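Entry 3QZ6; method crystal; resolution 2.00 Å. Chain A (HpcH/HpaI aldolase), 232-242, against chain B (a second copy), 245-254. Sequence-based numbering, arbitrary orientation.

Chain A (232-242) MLLWSGDVAAL
Chain B 245-254: YTAKGVKTIK

Helices often dock on a partner through a few aromatic side chains seated where the opposing backbone carries little bulk, and this contact between two copies of an HpcH/HpaI aldolase is a compact example. In chain A, a strand (232-237) leads through Gly A237, the N-cap, into a helix beginning at Asp A238; Ser A236 departs from the extended conformation, with phi/psi 56/-144°. Chain B contributes residues 245-254 of a helix that begins earlier in the chain. It runs nearly antiparallel to the strand, at 154°, the axes approaching to 9.7 Å at their closest, and crosses the chain A helix at 112°. The register pairs Leu A233 with Ile B253, Trp A235 with Gly B249 and Ala A241 with Tyr B245, their CA atoms 8.5, 7.8 and 5.8 Å apart.

Trp A235 (chi1 t, 166°; chi2 71°) has the largest covered area. Its six-membered ring lies against Gly B249, whose CA sits over one face, 3.8 Å from the ring centroid, in a CH-pi contact. Glycine makes this approach possible: an ideal CB there would fall 2.0 Å from Trp A235 CH2.

Tyr B245 (chi1 t, 176°; chi2 94°) repeats the theme in the other direction. Ala A241 CA lies 3.5 Å from the centroid of its ring, over one face, while Ala A241 CB reaches Tyr B245 CD2 at 3.1 Å. The two aromatic planes are inclined by only 16°, but the rings are slid apart, centroids 5.0 Å distant, and touch at Trp A235 CH2 and Tyr B245 CE2, 3.3 Å. At the tyrosine's edge, its OH hydrogen-bonds Ser A236 OG (chi1 t) at 2.7 Å, giving a buried serine a polar partner.

Ile B253 (chi1 m, chi2 t) completes the apolar seam: its CD1 meets Trp A235 CB at 3.5 Å, and its CG2 meets CD1 of Leu A233 (m, t) at 3.7 Å.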

HETATM    1  N   MSE A 232      -0.047   8.168  23.007  1.00 25.32           N
HETATM    2  CA  MSE A 232       0.584   7.870  21.721  1.00 27.36           C
HETATM    3  C   MSE A 232       0.275   6.444  21.296  1.00 29.09           C
HETATM    4  O   MSE A 232       0.944   5.502  21.717  1.00 30.17           O
HETATM    5  CB  MSE A 232       2.101   8.074  21.782  1.00 28.52           C
HETATM    6  CG  MSE A 232       2.547   9.514  21.633  1.00 25.63           C
HETATM    7 SE   MSE A 232       2.190  10.251  19.848  0.71 30.38          SE
HETATM    8  CE  MSE A 232       3.473   9.220  18.795  1.00 19.82           C
ATOM      9  N   LEU A 233      -0.740   6.286  20.455  1.00 23.79           N
ATOM     10  CA  LEU A 233      -1.185   4.956  20.065  1.00 20.57           C
ATOM     11  C   LEU A 233      -0.691   4.647  18.662  1.00 24.11           C
ATOM     12  O   LEU A 233      -1.027   5.353  17.717  1.00 23.66           O
ATOM     13  CB  LEU A 233      -2.710   4.878  20.119  1.00 23.10           C
ATOM     14  CG  LEU A 233      -3.301   5.380  21.441  1.00 27.82           C
ATOM     15  CD1 LEU A 233      -4.828   5.409  21.380  1.00 24.76           C
ATOM     16  CD2 LEU A 233      -2.809   4.527  22.611  1.00 23.51           C
ATOM     17  N   LEU A 234       0.100   3.583  18.543  1.00 19.68           N
ATOM     18  CA  LEU A 234       0.730   3.203  17.286  1.00 20.07           C
ATOM     19  C   LEU A 234       0.268   1.804  16.893  1.00 24.91           C
ATOM     20  O   LEU A 234       0.599   0.827  17.560  1.00 27.00           O
ATOM     21  CB  LEU A 234       2.251   3.204  17.458  1.00 19.75           C
ATOM     22  CG  LEU A 234       3.057   2.904  16.193  1.00 22.39           C
ATOM     23  CD1 LEU A 234       2.764   3.955  15.141  1.00 14.84           C
ATOM     24  CD2 LEU A 234       4.562   2.857  16.500  1.00 20.99           C
ATOM     25  N   TRP A 235      -0.492   1.704  15.810  1.00 22.96           N
ATOM     26  CA  TRP A 235      -1.118   0.432  15.443  1.00 19.19           C
ATOM     27  C   TRP A 235      -0.722  -0.035  14.049  1.00 19.80           C
ATOM     28  O   TRP A 235      -0.920   0.679  13.063  1.00 19.14           O
ATOM     29  CB  TRP A 235      -2.649   0.532  15.538  1.00 22.31           C
ATOM     30  CG  TRP A 235      -3.342  -0.620  14.867  1.00 23.04           C
ATOM     31  CD1 TRP A 235      -3.381  -1.917  15.296  1.00 22.75           C
ATOM     32  CD2 TRP A 235      -4.076  -0.581  13.640  1.00 25.16           C
ATOM     33  NE1 TRP A 235      -4.088  -2.687  14.402  1.00 23.49           N
ATOM     34  CE2 TRP A 235      -4.526  -1.889  13.380  1.00 22.33           C
ATOM     35  CE3 TRP A 235      -4.396   0.431  12.735  1.00 22.87           C
ATOM     36  CZ2 TRP A 235      -5.272  -2.206  12.250  1.00 22.71           C
ATOM     37  CZ3 TRP A 235      -5.140   0.108  11.615  1.00 20.25           C
ATOM     38  CH2 TRP A 235      -5.574  -1.192  11.390  1.00 20.37           C
ATOM     39  N   SER A 236      -0.152  -1.231  13.979  1.00 21.58           N
ATOM     40  CA  SER A 236       0.091  -1.912  12.703  1.00 19.04           C
ATOM     41  C   SER A 236       0.920  -1.081  11.716  1.00 21.16           C
ATOM     42  O   SER A 236       1.831  -0.343  12.113  1.00 23.84           O
ATOM     43  CB  SER A 236      -1.246  -2.342  12.074  1.00 21.03           C
ATOM     44  OG  SER A 236      -1.040  -3.233  10.987  1.00 24.93           O
ATOM     45  N   GLY A 237       0.613  -1.192  10.428  1.00 16.03           N
ATOM     46  CA  GLY A 237       1.404  -0.495   9.422  1.00 18.50           C
ATOM     47  C   GLY A 237       0.943  -0.832   8.018  1.00 18.69           C
ATOM     48  O   GLY A 237       0.118  -1.727   7.840  1.00 17.48           O
ATOM     49  N   ASP A 238       1.481  -0.135   7.020  1.00 15.31           N
ATOM     50  CA  ASP A 238       1.033  -0.323   5.644  1.00 17.54           C
ATOM     51  C   ASP A 238       1.247  -1.752   5.150  1.00 17.36           C
ATOM     52  O   ASP A 238       0.379  -2.329   4.492  1.00 19.59           O
ATOM     53  CB  ASP A 238       1.717   0.681   4.697  1.00 13.88           C
ATOM     54  CG  ASP A 238       3.237   0.553   4.699  1.00 19.64           C
ATOM     55  OD1 ASP A 238       3.819   0.124   5.728  1.00 18.77           O
ATOM     56  OD2 ASP A 238       3.855   0.889   3.670  1.00 21.15           O
ATOM     57  N   VAL A 239       2.402  -2.322   5.453  1.00 16.90           N
ATOM     58  CA  VAL A 239       2.679  -3.689   5.020  1.00 20.22           C
ATOM     59  C   VAL A 239       1.669  -4.686   5.595  1.00 20.63           C
ATOM     60  O   VAL A 239       1.132  -5.511   4.867  1.00 18.99           O
ATOM     61  CB  VAL A 239       4.113  -4.126   5.393  1.00 22.04           C
ATOM     62  CG1 VAL A 239       4.309  -5.597   5.072  1.00 18.32           C
ATOM     63  CG2 VAL A 239       5.144  -3.274   4.626  1.00 17.79           C
ATOM     64  N   ALA A 240       1.420  -4.624   6.901  1.00 18.88           N
ATOM     65  CA  ALA A 240       0.454  -5.546   7.511  1.00 18.21           C
ATOM     66  C   ALA A 240      -0.932  -5.342   6.906  1.00 21.98           C
ATOM     67  O   ALA A 240      -1.664  -6.296   6.682  1.00 21.00           O
ATOM     68  CB  ALA A 240       0.406  -5.367   9.031  1.00 17.47           C
ATOM     69  N   ALA A 241      -1.279  -4.089   6.634  1.00 22.41           N
ATOM     70  CA  ALA A 241      -2.551  -3.780   6.002  1.00 24.55           C
ATOM     71  C   ALA A 241      -2.665  -4.503   4.663  1.00 27.18           C
ATOM     72  O   ALA A 241      -3.650  -5.189   4.399  1.00 23.96           O
ATOM     73  CB  ALA A 241      -2.704  -2.251   5.812  1.00 18.35           C
ATOM     74  N   LEU A 242      -1.651  -4.352   3.818  1.00 20.23           N
ATOM     75  CA  LEU A 242      -1.670  -4.978   2.502  1.00 19.31           C
ATOM     76  C   LEU A 242      -1.651  -6.503   2.592  1.00 21.55           C
ATOM     77  O   LEU A 242      -2.384  -7.181   1.868  1.00 22.12           O
ATOM     78  CB  LEU A 242      -0.503  -4.453   1.649  1.00 20.31           C
ATOM     79  CG  LEU A 242      -0.697  -3.005   1.169  1.00 17.80           C
ATOM     80  CD1 LEU A 242       0.635  -2.317   0.797  1.00 17.11           C
ATOM     81  CD2 LEU A 242      -1.669  -2.971  -0.014  1.00 19.44           C
TER
ATOM     82  N   TYR B 245      -8.764  -1.603   5.561  1.00 22.61           N
ATOM     83  CA  TYR B 245      -8.030  -2.099   6.725  1.00 23.48           C
ATOM     84  C   TYR B 245      -7.677  -0.969   7.683  1.00 21.03           C
ATOM     85  O   TYR B 245      -7.936  -1.067   8.880  1.00 20.93           O
ATOM     86  CB  TYR B 245      -6.758  -2.831   6.283  1.00 23.75           C
ATOM     87  CG  TYR B 245      -5.860  -3.316   7.414  1.00 24.26           C
ATOM     88  CD1 TYR B 245      -5.965  -4.615   7.920  1.00 24.95           C
ATOM     89  CD2 TYR B 245      -4.910  -2.478   7.971  1.00 26.72           C
ATOM     90  CE1 TYR B 245      -5.125  -5.063   8.957  1.00 22.93           C
ATOM     91  CE2 TYR B 245      -4.064  -2.910   8.985  1.00 31.81           C
ATOM     92  CZ  TYR B 245      -4.176  -4.200   9.478  1.00 31.37           C
ATOM     93  OH  TYR B 245      -3.324  -4.605  10.494  1.00 30.99           O
ATOM     94  N   THR B 246      -7.080   0.105   7.176  1.00 20.63           N
ATOM     95  CA  THR B 246      -6.627   1.169   8.075  1.00 19.45           C
ATOM     96  C   THR B 246      -7.796   1.838   8.806  1.00 24.51           C
ATOM     97  O   THR B 246      -7.741   2.045  10.016  1.00 25.70           O
ATOM     98  CB  THR B 246      -5.782   2.239   7.351  1.00 20.21           C
ATOM     99  OG1 THR B 246      -4.784   1.602   6.549  1.00 22.65           O
ATOM    100  CG2 THR B 246      -5.070   3.138   8.367  1.00 19.55           C
ATOM    101  N   ALA B 247      -8.856   2.170   8.075  1.00 23.99           N
ATOM    102  CA  ALA B 247      -9.982   2.875   8.677  1.00 23.40           C
ATOM    103  C   ALA B 247     -10.628   2.037   9.780  1.00 24.69           C
ATOM    104  O   ALA B 247     -11.005   2.563  10.824  1.00 25.80           O
ATOM    105  CB  ALA B 247     -11.018   3.263   7.618  1.00 25.63           C
ATOM    106  N   LYS B 248     -10.746   0.734   9.541  1.00 22.46           N
ATOM    107  CA  LYS B 248     -11.360  -0.181  10.501  1.00 25.40           C
ATOM    108  C   LYS B 248     -10.628  -0.192  11.851  1.00 24.78           C
ATOM    109  O   LYS B 248     -11.240  -0.031  12.913  1.00 25.94           O
ATOM    110  CB  LYS B 248     -11.415  -1.589   9.908  1.00 27.74           C
ATOM    111  CG  LYS B 248     -12.193  -2.601  10.747  1.00 40.30           C
ATOM    112  CD  LYS B 248     -12.174  -3.976  10.087  1.00 49.05           C
ATOM    113  CE  LYS B 248     -12.724  -5.052  11.011  1.00 56.40           C
ATOM    114  NZ  LYS B 248     -14.150  -4.795  11.347  1.00 63.71           N
ATOM    115  N   GLY B 249      -9.313  -0.362  11.809  1.00 24.80           N
ATOM    116  CA  GLY B 249      -8.521  -0.390  13.026  1.00 24.87           C
ATOM    117  C   GLY B 249      -8.554   0.927  13.768  1.00 27.16           C
ATOM    118  O   GLY B 249      -8.718   0.965  14.991  1.00 25.75           O
ATOM    119  N   VAL B 250      -8.398   2.017  13.029  1.00 25.74           N
ATOM    120  CA  VAL B 250      -8.442   3.345  13.624  1.00 23.81           C
ATOM    121  C   VAL B 250      -9.774   3.563  14.344  1.00 27.87           C
ATOM    122  O   VAL B 250      -9.814   4.065  15.463  1.00 27.43           O
ATOM    123  CB  VAL B 250      -8.238   4.436  12.563  1.00 22.68           C
ATOM    124  CG1 VAL B 250      -8.574   5.808  13.132  1.00 25.98           C
ATOM    125  CG2 VAL B 250      -6.818   4.394  12.046  1.00 20.78           C
ATOM    126  N   LYS B 251     -10.863   3.164  13.701  1.00 24.42           N
ATOM    127  CA  LYS B 251     -12.188   3.344  14.280  1.00 24.41           C
ATOM    128  C   LYS B 251     -12.336   2.523  15.565  1.00 26.93           C
ATOM    129  O   LYS B 251     -12.864   3.005  16.566  1.00 32.85           O
ATOM    130  CB  LYS B 251     -13.249   2.954  13.255  1.00 28.98           C
ATOM    131  CG  LYS B 251     -14.694   3.098  13.707  1.00 36.72           C
ATOM    132  CD  LYS B 251     -15.622   2.820  12.521  1.00 43.64           C
ATOM    133  CE  LYS B 251     -17.036   2.456  12.954  1.00 51.29           C
ATOM    134  NZ  LYS B 251     -17.760   3.648  13.437  1.00 59.27           N
ATOM    135  N   THR B 252     -11.863   1.282  15.532  1.00 26.39           N
ATOM    136  CA  THR B 252     -11.865   0.430  16.712  1.00 28.80           C
ATOM    137  C   THR B 252     -11.115   1.115  17.848  1.00 31.76           C
ATOM    138  O   THR B 252     -11.591   1.172  18.974  1.00 29.70           O
ATOM    139  CB  THR B 252     -11.236  -0.938  16.400  1.00 28.24           C
ATOM    140  OG1 THR B 252     -12.096  -1.669  15.511  1.00 31.72           O
ATOM    141  CG2 THR B 252     -11.017  -1.743  17.668  1.00 25.50           C
ATOM    142  N   ILE B 253      -9.947   1.659  17.544  1.00 25.28           N
ATOM    143  CA  ILE B 253      -9.150   2.336  18.562  1.00 23.05           C
ATOM    144  C   ILE B 253      -9.885   3.553  19.126  1.00 26.63           C
ATOM    145  O   ILE B 253      -9.945   3.754  20.342  1.00 26.71           O
ATOM    146  CB  ILE B 253      -7.765   2.740  18.003  1.00 25.32           C
ATOM    147  CG1 ILE B 253      -6.953   1.487  17.689  1.00 24.58           C
ATOM    148  CG2 ILE B 253      -7.015   3.618  19.009  1.00 21.41           C
ATOM    149  CD1 ILE B 253      -5.716   1.736  16.827  1.00 26.59           C
ATOM    150  N   LYS B 254     -10.470   4.358  18.247  1.00 25.84           N
ATOM    151  CA  LYS B 254     -11.110   5.586  18.707  1.00 29.89           C
ATOM    152  C   LYS B 254     -12.365   5.294  19.522  1.00 31.00           C
ATOM    153  O   LYS B 254     -12.874   6.170  20.222  1.00 31.10           O
ATOM    154  CB  LYS B 254     -11.412   6.525  17.537  1.00 28.02           C
ATOM    155  CG  LYS B 254     -10.151   6.986  16.820  1.00 29.50           C
ATOM    156  CD  LYS B 254     -10.397   8.249  15.999  1.00 32.19           C
ATOM    157  CE  LYS B 254      -9.114   8.688  15.304  1.00 30.42           C
ATOM    158  NZ  LYS B 254      -9.334   9.833  14.381  1.00 35.43           N
TER